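Amidohydrolase (Pseudomonas aeruginosa, PDB 2I5G) probably acts as a metal-dependent dipeptidase of the M19 (membrane dipeptidase) family, built on a TIM-barrel fold. Local coordinates at residues W21-E24 with L25-M29; F258-W261 with L262-D265; V71-T74 with A75-R78. The protein carries 2 engineered substitutions. All coordinates share one frame; numbering follows the deposited sequence.

Contact 1 (W21-E24 with L25-M29)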
# COMPACT_ATOMS: atom_id res chain seq x y z
N TRP A 21 -21.34 1.86 -18.66
CA TRP A 21 -22.71 2.14 -18.24
C TRP A 21 -23.48 3.13 -19.11
O TRP A 21 -23.00 4.21 -19.45
CB TRP A 21 -22.73 2.63 -16.79
CG TRP A 21 -22.79 1.52 -15.78
CD1 TRP A 21 -22.16 0.31 -15.83
CD2 TRP A 21 -23.47 1.55 -14.52
NE1 TRP A 21 -22.40 -0.41 -14.69
CE2 TRP A 21 -23.20 0.33 -13.86
CE3 TRP A 21 -24.28 2.50 -13.88
CZ2 TRP A 21 -23.71 0.03 -12.60
CZ3 TRP A 21 -24.79 2.20 -12.62
CH2 TRP A 21 -24.50 0.98 -11.99
N ASN A 22 -24.69 2.73 -19.48
CA ASN A 22 -25.60 3.54 -20.28
C ASN A 22 -26.94 2.83 -20.30
O ASN A 22 -27.04 1.70 -19.81
CB ASN A 22 -25.06 3.76 -21.70
CG ASN A 22 -24.75 2.47 -22.42
OD1 ASN A 22 -25.63 1.63 -22.64
ND2 ASN A 22 -23.49 2.30 -22.80
N ARG A 23 -27.97 3.46 -20.85
CA ARG A 23 -29.28 2.85 -20.88
C ARG A 23 -29.33 1.56 -21.69
O ARG A 23 -30.14 0.67 -21.42
CB ARG A 23 -30.33 3.82 -21.43
CG ARG A 23 -31.74 3.29 -21.29
CD ARG A 23 -32.78 4.29 -21.73
NE ARG A 23 -34.13 3.78 -21.50
CZ ARG A 23 -34.71 3.70 -20.31
NH1 ARG A 23 -34.06 4.11 -19.23
NH2 ARG A 23 -35.93 3.21 -20.20
N GLU A 24 -28.48 1.46 -22.70
CA GLU A 24 -28.47 0.28 -23.53
C GLU A 24 -27.97 -0.94 -22.76
O GLU A 24 -28.43 -2.05 -22.99
CB GLU A 24 -27.61 0.50 -24.78
CG GLU A 24 -27.55 -0.72 -25.69
CD GLU A 24 -28.90 -1.43 -25.82
OE1 GLU A 24 -29.87 -0.81 -26.33
OE2 GLU A 24 -28.99 -2.61 -25.40
N LEU A 25 -27.04 -0.72 -21.84
CA LEU A 25 -26.51 -1.81 -21.04
C LEU A 25 -27.63 -2.31 -20.16
O LEU A 25 -27.85 -3.52 -20.02
CB LEU A 25 -25.33 -1.33 -20.18
CG LEU A 25 -24.58 -2.36 -19.34
CD1 LEU A 25 -25.35 -2.67 -18.08
CD2 LEU A 25 -24.34 -3.63 -20.15
N PHE A 26 -28.37 -1.37 -19.59
CA PHE A 26 -29.49 -1.67 -18.71
C PHE A 26 -30.55 -2.50 -19.42
O PHE A 26 -31.08 -3.45 -18.85
CB PHE A 26 -30.09 -0.36 -18.20
CG PHE A 26 -29.18 0.42 -17.31
CD1 PHE A 26 -29.38 1.77 -17.09
CD2 PHE A 26 -28.11 -0.21 -16.67
CE1 PHE A 26 -28.54 2.50 -16.25
CE2 PHE A 26 -27.26 0.50 -15.83
CZ PHE A 26 -27.47 1.86 -15.61
N GLU A 27 -30.86 -2.13 -20.65
CA GLU A 27 -31.86 -2.85 -21.43
C GLU A 27 -31.43 -4.27 -21.79
O GLU A 27 -32.26 -5.18 -21.89
CB GLU A 27 -32.19 -2.05 -22.69
CG GLU A 27 -32.75 -0.67 -22.38
CD GLU A 27 -32.87 0.20 -23.61
OE1 GLU A 27 -33.33 1.36 -23.48
OE2 GLU A 27 -32.49 -0.27 -24.70
N ASP A 28 -30.13 -4.47 -21.97
CA ASP A 28 -29.60 -5.78 -22.33
C ASP A 28 -29.63 -6.66 -21.08
O ASP A 28 -29.68 -7.89 -21.17
CB ASP A 28 -28.17 -5.64 -22.87
CG ASP A 28 -27.78 -6.78 -23.81
OD1 ASP A 28 -28.61 -7.16 -24.66
OD2 ASP A 28 -26.64 -7.29 -23.70
N MSE A 29 -29.62 -6.03 -19.91
CA MSE A 29 -29.69 -6.76 -18.66
C MSE A 29 -31.12 -7.28 -18.55
O MSE A 29 -31.37 -8.39 -18.09
CB MSE A 29 -29.38 -5.85 -17.47
CG MSE A 29 -28.01 -5.21 -17.53
SE MSE A 29 -27.56 -4.28 -15.91
CE MSE A 29 -25.80 -5.01 -15.59
O HOH W 1 -34.42 3.46 -24.47
O HOH W 2 -30.28 -5.41 -25.74

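Contact 2 (F258-W261 with L262-D265)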
# COMPACT_ATOMS: atom_id res chain seq x y z
N PHE A 258 -9.54 1.02 -21.92
CA PHE A 258 -10.01 0.30 -20.73
C PHE A 258 -9.19 -0.94 -20.41
O PHE A 258 -8.89 -1.20 -19.24
CB PHE A 258 -11.47 -0.10 -20.91
CG PHE A 258 -12.03 -0.92 -19.78
CD1 PHE A 258 -12.40 -0.32 -18.58
CD2 PHE A 258 -12.21 -2.30 -19.92
CE1 PHE A 258 -12.96 -1.09 -17.54
CE2 PHE A 258 -12.77 -3.07 -18.89
CZ PHE A 258 -13.14 -2.46 -17.70
N PHE A 259 -8.84 -1.72 -21.43
CA PHE A 259 -8.05 -2.92 -21.20
C PHE A 259 -6.61 -2.62 -20.85
O PHE A 259 -6.02 -3.28 -19.99
CB PHE A 259 -8.15 -3.85 -22.42
CG PHE A 259 -9.47 -4.56 -22.50
CD1 PHE A 259 -9.81 -5.51 -21.55
CD2 PHE A 259 -10.40 -4.21 -23.46
CE1 PHE A 259 -11.08 -6.10 -21.55
CE2 PHE A 259 -11.67 -4.78 -23.48
CZ PHE A 259 -12.01 -5.74 -22.52
N GLU A 260 -6.03 -1.61 -21.50
CA GLU A 260 -4.65 -1.23 -21.21
C GLU A 260 -4.58 -0.76 -19.76
O GLU A 260 -3.58 -0.97 -19.07
CB GLU A 260 -4.20 -0.11 -22.15
CG GLU A 260 -4.03 -0.58 -23.59
CD GLU A 260 -2.97 -1.66 -23.73
OE1 GLU A 260 -1.77 -1.34 -23.55
OE2 GLU A 260 -3.33 -2.82 -23.99
N TRP A 261 -5.66 -0.13 -19.32
CA TRP A 261 -5.79 0.40 -17.97
C TRP A 261 -5.84 -0.73 -16.94
O TRP A 261 -5.34 -0.62 -15.83
CB TRP A 261 -7.07 1.22 -17.89
CG TRP A 261 -7.30 1.86 -16.57
CD1 TRP A 261 -6.51 2.79 -15.96
CD2 TRP A 261 -8.43 1.66 -15.72
NE1 TRP A 261 -7.09 3.19 -14.78
CE2 TRP A 261 -8.26 2.52 -14.61
CE3 TRP A 261 -9.57 0.85 -15.79
CZ2 TRP A 261 -9.20 2.59 -13.57
CZ3 TRP A 261 -10.50 0.92 -14.75
CH2 TRP A 261 -10.31 1.79 -13.66
N LEU A 262 -6.47 -1.83 -17.34
CA LEU A 262 -6.59 -2.99 -16.48
C LEU A 262 -5.28 -3.79 -16.47
O LEU A 262 -4.98 -4.48 -15.50
CB LEU A 262 -7.74 -3.87 -16.99
CG LEU A 262 -9.04 -3.99 -16.19
CD1 LEU A 262 -9.52 -2.64 -15.73
CD2 LEU A 262 -10.10 -4.65 -17.06
N THR A 263 -4.48 -3.68 -17.53
CA THR A 263 -3.25 -4.46 -17.60
C THR A 263 -1.93 -3.82 -17.14
O THR A 263 -0.90 -4.50 -17.09
CB THR A 263 -3.05 -5.01 -19.01
OG1 THR A 263 -3.20 -3.95 -19.97
CG2 THR A 263 -4.09 -6.09 -19.30
N HIS A 264 -1.95 -2.53 -16.81
CA HIS A 264 -0.75 -1.87 -16.33
C HIS A 264 -0.94 -1.56 -14.85
O HIS A 264 -2.02 -1.11 -14.45
CB HIS A 264 -0.47 -0.58 -17.11
CG HIS A 264 -0.05 -0.80 -18.53
ND1 HIS A 264 -0.92 -1.21 -19.51
CD2 HIS A 264 1.16 -0.68 -19.12
CE1 HIS A 264 -0.27 -1.34 -20.66
NE2 HIS A 264 1.00 -1.02 -20.45
N ASP A 265 0.08 -1.80 -14.04
CA ASP A 265 -0.02 -1.53 -12.60
C ASP A 265 -0.49 -0.09 -12.34
O ASP A 265 0.02 0.85 -12.94
CB ASP A 265 1.33 -1.78 -11.91
CG ASP A 265 1.24 -1.69 -10.39
OD1 ASP A 265 0.44 -2.44 -9.81
OD2 ASP A 265 1.98 -0.88 -9.78

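Contact 3 (V71-T74 with A75-R78)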
# COMPACT_ATOMS: atom_id res chain seq x y z
N VAL A 71 -29.21 -2.09 -4.84
CA VAL A 71 -29.26 -3.33 -4.08
C VAL A 71 -28.38 -3.22 -2.85
O VAL A 71 -27.17 -3.12 -2.96
CB VAL A 71 -28.78 -4.54 -4.92
CG1 VAL A 71 -28.53 -5.74 -4.02
CG2 VAL A 71 -29.82 -4.89 -5.95
N ARG A 72 -29.00 -3.24 -1.67
CA ARG A 72 -28.26 -3.16 -0.41
C ARG A 72 -28.55 -4.38 0.46
O ARG A 72 -27.70 -4.81 1.24
CB ARG A 72 -28.64 -1.88 0.35
CG ARG A 72 -28.24 -0.59 -0.38
CD ARG A 72 -28.62 0.64 0.44
NE ARG A 72 -28.15 1.89 -0.16
CZ ARG A 72 -27.32 2.74 0.43
NH1 ARG A 72 -26.86 2.49 1.65
NH2 ARG A 72 -26.95 3.86 -0.18
N SER A 73 -29.75 -4.93 0.31
CA SER A 73 -30.18 -6.11 1.06
C SER A 73 -30.68 -7.15 0.06
O SER A 73 -30.96 -6.81 -1.09
CB SER A 73 -31.32 -5.74 2.01
OG SER A 73 -32.54 -5.57 1.31
N THR A 74 -30.79 -8.40 0.49
CA THR A 74 -31.26 -9.43 -0.43
C THR A 74 -32.74 -9.18 -0.70
O THR A 74 -33.31 -9.68 -1.67
CB THR A 74 -31.09 -10.84 0.15
OG1 THR A 74 -32.08 -11.07 1.16
CG2 THR A 74 -29.70 -11.00 0.75
N ALA A 75 -33.36 -8.39 0.17
CA ALA A 75 -34.76 -8.04 0.01
C ALA A 75 -34.89 -7.17 -1.24
O ALA A 75 -35.94 -7.15 -1.88
CB ALA A 75 -35.24 -7.27 1.23
N ASP A 76 -33.82 -6.45 -1.59
CA ASP A 76 -33.86 -5.62 -2.79
C ASP A 76 -33.84 -6.54 -4.02
O ASP A 76 -34.34 -6.18 -5.09
CB ASP A 76 -32.65 -4.67 -2.83
CG ASP A 76 -32.68 -3.63 -1.72
OD1 ASP A 76 -33.71 -2.93 -1.58
OD2 ASP A 76 -31.67 -3.50 -1.00
N ILE A 77 -33.28 -7.73 -3.85
CA ILE A 77 -33.21 -8.69 -4.93
C ILE A 77 -34.59 -9.26 -5.22
O ILE A 77 -34.97 -9.42 -6.38
CB ILE A 77 -32.24 -9.82 -4.58
CG1 ILE A 77 -30.86 -9.22 -4.34
CG2 ILE A 77 -32.20 -10.84 -5.69
CD1 ILE A 77 -29.76 -10.23 -4.19
N ARG A 78 -35.34 -9.55 -4.17
CA ARG A 78 -36.69 -10.08 -4.31
C ARG A 78 -37.57 -8.99 -4.91
O ARG A 78 -38.45 -9.27 -5.72
CB ARG A 78 -37.23 -10.51 -2.94
CG ARG A 78 -38.75 -10.57 -2.83
CD ARG A 78 -39.21 -11.36 -1.60
NE ARG A 78 -38.53 -10.96 -0.36
CZ ARG A 78 -38.76 -9.83 0.31
NH1 ARG A 78 -39.66 -8.95 -0.13
NH2 ARG A 78 -38.08 -9.58 1.42

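Contact 1 (W21-E24 with L25-M29)
Helix 23-31, the crossover helix of the beta-alpha-beta unit formed with strands 13-17 and 36-40, begins with N22 at its N-cap, where N22 OD1 accepts from L25 N at 2.9 Å. N22 CG sits between its own backbone N and carbonyl carbon (chi1 55°), which turns the amide oxygen back over the first turn. The main-chain oxygen of N22 accepts weakly from L25 N and F26 N and also lies over one face of the F26 ring. Beside it, the rings of F26 and W21 form an edge-to-face (T-shaped) pair, the edge of F26 toward the face of W21, with F26 CZ reaching W21 CE3 at 3.7 Å and the planes 76° apart. Helix 47-63 touches both rings through L60. Spanning the first turn, R23 NE and E27 OE1 form a salt bridge of 3.2 Å, the guanidinium and carboxylate planes nearly perpendicular, and a water bridges the same two atoms. The R23 terminus is held by N64 and D66. A second water joins E24 OE2 to D28 OD1, while D28 OD2 is bound by G288 and Q252. E27 thus has a positive partner both directly and through water, and the N-cap bond supplies an acceptor to a first-turn amide.

Contact 2 (F258-W261 with L262-D265)
H264 ND1 donates to E260 O over 2.7 Å, with an N-H...O angle of 156°. The acceptor lies at the edge of the imidazole, close to the ring plane, so ND1 carries a hydrogen here. Placing H264 CG anti to its carbonyl carbon (chi1 -70°) folds the ring back along the E260 side chain, and the two run side by side in the same direction. E260 OE1 thereby comes 3.3 Å from H264 CE1, with carboxylate and ring planes inclined at 67°; the main charged partner of this glutamate is R271, in a salt bridge through OE2.

The hydroxyl of T263 also turns back on the preceding turn. Its OG1 is 2.9 Å from F259 O and 3.1 Å from E260 O, and its one proton could serve either. T263 N donates to F259 O at 2.9 Å, L262 N to F258 O at 3.1 Å, and H264 N adds a weak bond to E260 O.

Beyond the polar atoms, the two methyl groups of L262 divide between two aromatic rings. CD2 approaches F258 CE2 at 3.6 Å, whereas CD1 lies over one face of F258 toward its rim and meets W261 CE3 at 3.5 Å. The F258 ring also stacks with H254, and W261 packs edge-to-face with W44, whose NE1 donates to W261 O. L262 touches Y120 as well. The H264 ring takes up the E260 carbonyl, and the T263 hydroxyl lies by the carbonyls of F259 and E260, at the C-terminal end of helix 256-263, where the chain passes into a loop.

Contact 3 (V71-T74 with A75-R78)
D76 OD2 is gripped by two main-chain amides, S73 N at 2.7 Å and R72 N at 2.8 Å, both nearly straight with N-H...O angles of 160°. The donors reach the oxygen from opposite faces of the carboxylate: S73 N comes on the anti side, and R72 N from above the plane. With D76 CG anti to its carbonyl carbon (chi1 -66°), the carboxylate swings back from the first turn of helix 74-82 to these amides. Two N-H groups pointing at one oxygen would be expected to favour the ionised acid.

The S73 side chain answers from the N-cap, its OG accepting a weak bond from A75 N at 3.2 Å; together S73 and D76 make a capping box. S73 OG also lies 3.2 Å from OD2 of D76, a weak contact whose proton is not settled. On the main chain, D76 N donates to S73 O over 2.9 Å, and R78 N donates to T74 O.

Apolar contact is lighter: V71 CG1 faces I77 CG1 at 4.2 Å. I77 also touches I11 and T35, and T74 rests on R320 and W323 of helix 304-323. R72 bonds through NH1 to Q110 O at the end of helix 103-110. The box thus sits just after strand 68-70, with the C-terminal helix beside the start of helix 74-82.

In the fold
From the N terminus, contact 1 comes first, at the start of the helix between strands 13-17 and 36-40. Contact 3 follows after strand 68-70, opening the helix that precedes strand 86-92, and contact 2 comes later, ending helix 256-263. All three are local turns in series along the chain: none encloses or crosses another, and none closes a long loop. The centres of contacts 1 and 3 are about 20 Å apart and those of 1 and 2 about 23 Å, while contacts 2 and 3, about 32 Å apart, lie on opposite sides of the chain's centre. Contacts 1 and 3 start helices leading into the six-stranded parallel sheet; at contact 2, D265 touches the second subunit.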